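Local coordinates for polysaccharide biosynthesis protein CapD (Bacillus thuringiensis HD-771, PDB 6BWC) that binds NADP and UDP-N-acetylglucosamine and probably acts on this sugar nucleotide as a short-chain dehydrogenase-type enzyme of CMP-pseudaminic acid biosynthesis, at residues D54-N58 / I59-I63; Y69-V72 / F73-M76; V91-C94 / E95-F99. The protein carries 2 engineered substitutions. All coordinates share one frame; numbering follows the deposited sequence.

Contact 1. Residues D54-N58 / I59-I63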
loop_
_atom_site.group_PDB
_atom_site.type_symbol
_atom_site.label_atom_id
_atom_site.label_comp_id
_atom_site.label_asym_id
_atom_site.label_seq_id
_atom_site.Cartn_x
_atom_site.Cartn_y
_atom_site.Cartn_z
ATOM N N ASP C 54 3.752 -34.502 -22.524
ATOM C CA ASP C 54 4.450 -34.293 -23.809
ATOM C C ASP C 54 3.964 -33.082 -24.657
ATOM O O ASP C 54 4.677 -32.627 -25.553
ATOM C CB ASP C 54 4.394 -35.593 -24.610
ATOM C CG ASP C 54 5.201 -36.720 -23.949
ATOM O OD1 ASP C 54 5.110 -36.938 -22.709
ATOM O OD2 ASP C 54 5.941 -37.392 -24.688
ATOM N N LYS C 55 2.782 -32.552 -24.347
ATOM C CA LYS C 55 2.273 -31.329 -24.979
ATOM C C LYS C 55 2.900 -30.025 -24.397
ATOM O O LYS C 55 2.874 -28.966 -25.055
ATOM C CB LYS C 55 0.733 -31.287 -24.879
ATOM C CG LYS C 55 0.021 -32.512 -25.467
ATOM C CD LYS C 55 -0.464 -33.532 -24.427
ATOM C CE LYS C 55 -0.193 -34.966 -24.876
ATOM N NZ LYS C 55 -0.912 -35.990 -24.067
ATOM N N ASN C 56 3.432 -30.103 -23.166
ATOM C CA ASN C 56 4.128 -28.970 -22.521
ATOM C C ASN C 56 5.413 -28.620 -23.225
ATOM O O ASN C 56 6.417 -29.335 -23.101
ATOM C CB ASN C 56 4.524 -29.273 -21.069
ATOM C CG ASN C 56 3.409 -29.054 -20.085
ATOM O OD1 ASN C 56 2.414 -28.400 -20.373
ATOM N ND2 ASN C 56 3.580 -29.608 -18.898
ATOM N N ARG C 57 5.383 -27.503 -23.930
ATOM C CA ARG C 57 6.581 -26.948 -24.565
ATOM C C ARG C 57 6.283 -25.561 -25.089
ATOM O O ARG C 57 7.147 -24.701 -25.029
ATOM C CB ARG C 57 7.134 -27.852 -25.683
ATOM C CG ARG C 57 6.089 -28.336 -26.675
ATOM C CD ARG C 57 6.657 -29.304 -27.710
ATOM N NE ARG C 57 5.878 -29.238 -28.955
ATOM C CZ ARG C 57 4.651 -29.742 -29.137
ATOM N NH1 ARG C 57 4.003 -30.393 -28.167
ATOM N NH2 ARG C 57 4.057 -29.593 -30.317
ATOM N N ASN C 58 5.071 -25.362 -25.616
ATOM C CA ASN C 58 4.499 -24.022 -25.821
ATOM C C ASN C 58 3.565 -23.553 -24.669
ATOM O O ASN C 58 2.749 -22.654 -24.862
ATOM C CB ASN C 58 3.832 -23.923 -27.222
ATOM C CG ASN C 58 2.712 -24.957 -27.453
ATOM O OD1 ASN C 58 2.656 -26.025 -26.812
ATOM N ND2 ASN C 58 1.817 -24.639 -28.388
ATOM N N ILE C 59 3.723 -24.138 -23.473
ATOM C CA ILE C 59 2.942 -23.801 -22.276
ATOM C C ILE C 59 3.873 -23.331 -21.181
ATOM O O ILE C 59 4.921 -23.917 -20.985
ATOM C CB ILE C 59 2.193 -25.020 -21.724
ATOM C CG1 ILE C 59 1.332 -25.642 -22.829
ATOM C CG2 ILE C 59 1.335 -24.631 -20.524
ATOM C CD1 ILE C 59 0.439 -26.786 -22.387
ATOM N N ARG C 60 3.493 -22.287 -20.458
ATOM C CA ARG C 60 4.252 -21.825 -19.290
ATOM C C ARG C 60 3.353 -21.816 -18.056
ATOM O O ARG C 60 2.162 -21.601 -18.173
ATOM C CB ARG C 60 4.820 -20.430 -19.539
ATOM C CG ARG C 60 5.826 -20.305 -20.696
ATOM C CD ARG C 60 7.151 -21.013 -20.438
ATOM N NE ARG C 60 7.263 -22.183 -21.300
ATOM C CZ ARG C 60 7.946 -22.258 -22.444
ATOM N NH1 ARG C 60 8.672 -21.239 -22.901
ATOM N NH2 ARG C 60 7.917 -23.386 -23.148
ATOM N N TYR C 61 3.915 -22.063 -16.876
ATOM C CA TYR C 61 3.110 -22.170 -15.651
ATOM C C TYR C 61 3.469 -21.090 -14.597
ATOM O O TYR C 61 4.360 -21.278 -13.768
ATOM C CB TYR C 61 3.223 -23.594 -15.092
ATOM C CG TYR C 61 2.652 -24.649 -16.017
ATOM C CD1 TYR C 61 1.321 -25.000 -15.953
ATOM C CD2 TYR C 61 3.451 -25.290 -16.960
ATOM C CE1 TYR C 61 0.797 -25.943 -16.805
ATOM C CE2 TYR C 61 2.936 -26.247 -17.820
ATOM C CZ TYR C 61 1.605 -26.569 -17.737
ATOM O OH TYR C 61 1.061 -27.509 -18.579
ATOM N N LEU C 62 2.731 -19.976 -14.640
ATOM C CA LEU C 62 2.956 -18.825 -13.772
ATOM C C LEU C 62 2.055 -18.828 -12.563
ATOM O O LEU C 62 0.875 -18.517 -12.658
ATOM C CB LEU C 62 2.739 -17.508 -14.525
ATOM C CG LEU C 62 3.917 -16.880 -15.279
ATOM C CD1 LEU C 62 4.774 -17.923 -15.981
ATOM C CD2 LEU C 62 3.370 -15.883 -16.292
ATOM N N ILE C 63 2.648 -19.151 -11.421
ATOM C CA ILE C 63 2.001 -19.003 -10.131
ATOM C C ILE C 63 1.854 -17.521 -9.822
ATOM O O ILE C 63 2.781 -16.737 -10.045
ATOM C CB ILE C 63 2.810 -19.674 -9.004
ATOM C CG1 ILE C 63 2.876 -21.199 -9.207
ATOM C CG2 ILE C 63 2.229 -19.341 -7.636
ATOM C CD1 ILE C 63 1.593 -21.943 -8.889
#

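Contact 2. Residues Y69-V72 / F73-M76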
loop_
_atom_site.group_PDB
_atom_site.type_symbol
_atom_site.label_atom_id
_atom_site.label_comp_id
_atom_site.label_asym_id
_atom_site.label_seq_id
_atom_site.Cartn_x
_atom_site.Cartn_y
_atom_site.Cartn_z
ATOM N N TYR C 69 -1.329 -6.602 -8.635
ATOM C CA TYR C 69 -1.204 -5.957 -9.948
ATOM C C TYR C 69 0.143 -6.270 -10.636
ATOM O O TYR C 69 0.170 -6.792 -11.745
ATOM C CB TYR C 69 -1.413 -4.436 -9.895
ATOM C CG TYR C 69 -1.081 -3.794 -11.230
ATOM C CD1 TYR C 69 -2.010 -3.774 -12.286
ATOM C CD2 TYR C 69 0.193 -3.267 -11.465
ATOM C CE1 TYR C 69 -1.670 -3.229 -13.524
ATOM C CE2 TYR C 69 0.546 -2.715 -12.700
ATOM C CZ TYR C 69 -0.377 -2.698 -13.732
ATOM O OH TYR C 69 0.020 -2.135 -14.934
ATOM N N ASP C 70 1.243 -5.919 -9.965
ATOM C CA ASP C 70 2.628 -6.196 -10.413
ATOM C C ASP C 70 2.893 -7.573 -11.011
ATOM O O ASP C 70 3.753 -7.697 -11.878
ATOM C CB ASP C 70 3.580 -6.096 -9.217
ATOM C CG ASP C 70 3.894 -4.673 -8.801
ATOM O OD1 ASP C 70 3.301 -3.727 -9.355
ATOM O OD2 ASP C 70 4.752 -4.535 -7.903
ATOM N N ARG C 71 2.232 -8.605 -10.494
ATOM C CA ARG C 71 2.385 -9.960 -11.020
ATOM C C ARG C 71 1.469 -10.251 -12.212
ATOM O O ARG C 71 1.807 -11.002 -13.123
ATOM C CB ARG C 71 2.115 -10.961 -9.917
ATOM C CG ARG C 71 2.219 -12.413 -10.341
ATOM C CD ARG C 71 3.516 -12.733 -11.074
ATOM N NE ARG C 71 3.901 -14.122 -10.859
ATOM C CZ ARG C 71 4.797 -14.794 -11.579
ATOM N NH1 ARG C 71 5.419 -14.244 -12.619
ATOM N NH2 ARG C 71 5.062 -16.059 -11.246
ATOM N N VAL C 72 0.282 -9.668 -12.177
ATOM C CA VAL C 72 -0.601 -9.645 -13.338
ATOM C C VAL C 72 0.111 -8.934 -14.487
ATOM O O VAL C 72 0.033 -9.361 -15.631
ATOM C CB VAL C 72 -1.957 -8.998 -12.964
ATOM C CG1 VAL C 72 -2.804 -8.702 -14.182
ATOM C CG2 VAL C 72 -2.713 -9.957 -12.074
ATOM N N PHE C 73 0.817 -7.863 -14.149
ATOM C CA PHE C 73 1.599 -7.090 -15.092
ATOM C C PHE C 73 2.601 -7.931 -15.879
ATOM O O PHE C 73 2.563 -7.940 -17.118
ATOM C CB PHE C 73 2.354 -5.977 -14.357
ATOM C CG PHE C 73 3.059 -5.051 -15.272
ATOM C CD1 PHE C 73 2.330 -4.129 -16.022
ATOM C CD2 PHE C 73 4.451 -5.127 -15.426
ATOM C CE1 PHE C 73 2.976 -3.276 -16.901
ATOM C CE2 PHE C 73 5.106 -4.273 -16.296
ATOM C CZ PHE C 73 4.365 -3.350 -17.041
ATOM N N SER C 74 3.483 -8.626 -15.156
ATOM C CA SER C 74 4.584 -9.367 -15.782
ATOM C C SER C 74 4.158 -10.637 -16.469
ATOM O O SER C 74 4.872 -11.113 -17.336
ATOM C CB SER C 74 5.662 -9.715 -14.759
ATOM O OG SER C 74 5.099 -10.355 -13.622
ATOM N N ALA C 75 3.036 -11.215 -16.055
ATOM C CA ALA C 75 2.421 -12.320 -16.776
ATOM C C ALA C 75 1.911 -11.876 -18.113
ATOM O O ALA C 75 1.925 -12.660 -19.033
ATOM C CB ALA C 75 1.272 -12.898 -15.982
ATOM N N MET C 76 1.427 -10.641 -18.209
ATOM C CA MET C 76 0.959 -10.072 -19.496
ATOM C C MET C 76 2.036 -9.560 -20.482
ATOM O O MET C 76 1.707 -9.127 -21.594
ATOM C CB MET C 76 -0.048 -8.934 -19.248
ATOM C CG MET C 76 -1.398 -9.413 -18.772
ATOM S SD MET C 76 -2.581 -8.073 -18.787
ATOM C CE MET C 76 -3.806 -8.800 -17.702
#

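Contact 3. Residues V91-C94 / E95-F99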
loop_
_atom_site.group_PDB
_atom_site.type_symbol
_atom_site.label_atom_id
_atom_site.label_comp_id
_atom_site.label_asym_id
_atom_site.label_seq_id
_atom_site.Cartn_x
_atom_site.Cartn_y
_atom_site.Cartn_z
ATOM N N VAL C 91 -21.779 -19.000 -4.806
ATOM C CA VAL C 91 -22.735 -18.082 -4.209
ATOM C C VAL C 91 -22.587 -18.077 -2.693
ATOM O O VAL C 91 -22.437 -16.990 -2.107
ATOM C CB VAL C 91 -24.184 -18.394 -4.639
ATOM C CG1 VAL C 91 -25.209 -17.698 -3.752
ATOM C CG2 VAL C 91 -24.388 -17.959 -6.081
ATOM N N SER C 92 -22.595 -19.260 -2.066
ATOM C CA SER C 92 -22.583 -19.329 -0.598
ATOM C C SER C 92 -21.288 -18.724 -0.060
ATOM O O SER C 92 -21.347 -17.795 0.743
ATOM C CB SER C 92 -22.809 -20.759 -0.065
ATOM O OG SER C 92 -21.595 -21.467 0.106
ATOM N N PHE C 93 -20.144 -19.210 -0.543
ATOM C CA PHE C 93 -18.819 -18.690 -0.133
ATOM C C PHE C 93 -18.665 -17.165 -0.262
ATOM O O PHE C 93 -17.999 -16.545 0.577
ATOM C CB PHE C 93 -17.680 -19.387 -0.917
ATOM C CG PHE C 93 -17.383 -20.780 -0.431
ATOM C CD1 PHE C 93 -16.485 -20.988 0.614
ATOM C CD2 PHE C 93 -18.012 -21.887 -0.992
ATOM C CE1 PHE C 93 -16.216 -22.276 1.068
ATOM C CE2 PHE C 93 -17.752 -23.167 -0.537
ATOM C CZ PHE C 93 -16.857 -23.363 0.495
ATOM N N CYS C 94 -19.262 -16.581 -1.313
ATOM C CA CYS C 94 -19.181 -15.127 -1.582
ATOM C C CYS C 94 -20.104 -14.292 -0.677
ATOM O O CYS C 94 -19.918 -13.087 -0.558
ATOM C CB CYS C 94 -19.505 -14.811 -3.063
ATOM S SG CYS C 94 -18.276 -15.248 -4.330
ATOM N N GLU C 95 -21.131 -14.917 -0.093
ATOM C CA GLU C 95 -21.940 -14.273 0.980
ATOM C C GLU C 95 -21.258 -14.315 2.337
ATOM O O GLU C 95 -21.378 -13.346 3.069
ATOM C CB GLU C 95 -23.316 -14.904 1.147
ATOM C CG GLU C 95 -24.169 -14.852 -0.091
ATOM C CD GLU C 95 -24.934 -13.573 -0.260
ATOM O OE1 GLU C 95 -26.037 -13.413 0.305
ATOM O OE2 GLU C 95 -24.439 -12.764 -1.040
ATOM N N TYR C 96 -20.598 -15.432 2.682
ATOM C CA TYR C 96 -19.859 -15.563 3.965
ATOM C C TYR C 96 -18.467 -14.926 3.943
ATOM O O TYR C 96 -17.965 -14.547 5.002
ATOM C CB TYR C 96 -19.760 -17.032 4.452
ATOM C CG TYR C 96 -21.086 -17.648 4.875
ATOM C CD1 TYR C 96 -21.542 -17.585 6.189
ATOM C CD2 TYR C 96 -21.884 -18.284 3.942
ATOM C CE1 TYR C 96 -22.766 -18.139 6.543
ATOM C CE2 TYR C 96 -23.092 -18.852 4.277
ATOM C CZ TYR C 96 -23.534 -18.778 5.562
ATOM O OH TYR C 96 -24.756 -19.357 5.806
ATOM N N ASN C 97 -17.853 -14.788 2.767
ATOM C CA ASN C 97 -16.543 -14.111 2.633
ATOM C C ASN C 97 -16.655 -13.044 1.542
ATOM O O ASN C 97 -16.034 -13.175 0.486
ATOM C CB ASN C 97 -15.435 -15.132 2.290
ATOM C CG ASN C 97 -15.448 -16.374 3.209
ATOM O OD1 ASN C 97 -14.804 -16.398 4.270
ATOM N ND2 ASN C 97 -16.156 -17.416 2.788
ATOM N N PRO C 98 -17.476 -11.992 1.775
ATOM C CA PRO C 98 -17.760 -11.050 0.719
ATOM C C PRO C 98 -16.659 -10.065 0.439
ATOM O O PRO C 98 -16.547 -9.644 -0.718
ATOM C CB PRO C 98 -19.001 -10.328 1.206
ATOM C CG PRO C 98 -18.853 -10.331 2.653
ATOM C CD PRO C 98 -18.262 -11.668 2.975
ATOM N N PHE C 99 -15.835 -9.684 1.414
ATOM C CA PHE C 99 -14.718 -8.839 1.021
ATOM C C PHE C 99 -13.678 -9.619 0.175
ATOM O O PHE C 99 -13.032 -9.049 -0.697
ATOM C CB PHE C 99 -14.084 -8.110 2.201
ATOM C CG PHE C 99 -13.306 -6.878 1.785
ATOM C CD1 PHE C 99 -13.981 -5.732 1.297
ATOM C CD2 PHE C 99 -11.918 -6.862 1.834
ATOM C CE1 PHE C 99 -13.278 -4.605 0.911
ATOM C CE2 PHE C 99 -11.228 -5.741 1.444
ATOM C CZ PHE C 99 -11.896 -4.612 0.988
#

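Contact 1. Residues D54-N58 / I59-I63
Asn56 reaches across the end of its loop to Tyr61, whose hydroxyl donates a hydrogen bond to the side-chain oxygen of Asn56. The modelled OH to OD1 separation of 2.4 Å is very short, and at this resolution its exact length carries little weight. The amide arrives at the edge of the phenol ring, with Asn56 CG close to the ring plane, and the two planes stand 74° apart. Next to this bond the packing is close. Ile59, the buried member of the group, puts its CB 3.6 Å from Asn56 OD1. Its CG1 lies beside the backbone N (chi1 -55°), an orientation that sets CD1 beside the same oxygen, while Leu28 and Phe52 also pack on this side chain. Strand 59-63 is the outermost parallel strand of the Rossmann-type sheet within this chain and pairs with strand 34-39; the loop that ends at Asn58 delivers the chain from helix 42-51 to it. The Tyr61 side chain packs on that helix, touching Gln45, Leu48 and Gln49. The other side is loose. Lys55 leads its exposed, poorly ordered end away from the strand, and Arg57 is likewise exposed. Arg60 folds back on its own strand instead, where NE donates to Ile59 O at 2.9 Å with an N-H...O angle of 143°, approaching from above the carbonyl plane.

Contact 2. Residues Y69-V72 / F73-M76
Phe73 N donates to Tyr69 O at 2.7 Å, with an N-H...O angle of 156°. It is the first of a run of i to i+4 backbone bonds that build helix 69-75, the short helix following edge strand 59-63 in the Rossmann-type fold. Ala75 N to Arg71 O and Met76 N to Val72 O, both 3.2 Å, carry the pattern on to the last turn, while Ser74 N to Asp70 O is weak. The Ser74 hydroxyl turns back over its own helix, with OG held between the backbone N and the carbonyl carbon (chi1 52°). It lies near both Asp70 O and Arg71 O, and any bond it makes there is weak.

The side chains divide between different surroundings. Tyr69 and Phe73, one turn apart, bring their rings together obliquely, with centroids 5.8 Å apart and planes at 38°, and Tyr69 CZ sits 3.8 Å from Phe73 CD1. Lys114 makes a cation-pi contact with the tyrosine, which also rests on Asn111, Ala115 and Ala118 of helix 98-118, while the carboxylate of Asp70 forms a salt bridge with Lys114 of a third subunit. The guanidinium of Arg71 hydrogen-bonds to Ile63 O, and its edge is turned to Ser74 OG. Ala75 and Met76 both pack on Leu11 of strand 9-13. Val72 and Met76 run side by side and point the same way; the chain of Met76 is extended beyond CG, which lays CE 3.7 Å from Val72 CG1.

Contact 3. Residues V91-C94 / E95-F99
Asn97 grips the carbonyl of Phe93 twice. Its backbone N donates to Phe93 O at 2.8 Å, and its side-chain ND2 donates to the same oxygen at 3.0 Å. The side-chain bond is the straighter of the two, with an N-H...O angle of 156°; ND2 lies in the carbonyl plane on a lone pair, and the oxygen in turn sits near the amide plane. With CG beside the backbone N (chi1 -49°), the amide runs alongside the Phe93 ring, their planes only 19° apart.

One residue back, Tyr96 N bonds to Ser92 O at 3.1 Å, and the Tyr96 ring offers its edge to that same oxygen through CD2. Glu95 N bonds to Val91 O and more weakly to Ser92 O. These bonds belong to helix 91-96, and Asn97 is where the chain leaves helical geometry before helix 98-118 begins, a break between two consecutive helices of the Rossmann-type domain. Across it, Pro98 CA makes a CH...O contact of 3.2 Å with Cys94 O.

Further out, Asn138 ties the break to the start of helix 138-156: its ND2 bonds to Cys94 O and its backbone N to Glu95 OE2. The other end of the Asn97 amide, OD1, accepts from Ile63 N of a second subunit, so the bond that fixes ND2 and the one that crosses the interface share one flat group. Phe93 meets His90 edge-to-face and packs on Gln49 of that second subunit. At the opening of the helix, the Val91 side chain lies about 4 Å from the bound UDP-N-acetylglucosamine.

Overall arrangement
The three contacts follow one another along the chain within the same Rossmann-type domain. Contact 1 joins a loop to strand 59-63, an outer strand of the main sheet, and contact 2 lies on the next helix, 69-75. Their centres are about 18 Å apart, and they touch where the end of the strand meets the helix, through packing of Leu62 on Ala75. Contact 3, after strand 81-84, stands apart, its centre about 33 Å from that of contact 1 and about 26 Å from that of contact 2. Yet contacts 1 and 3 also meet between neighbouring copies, so the outer strand and the break between helices both take part in a subunit interface of the six-chain assembly.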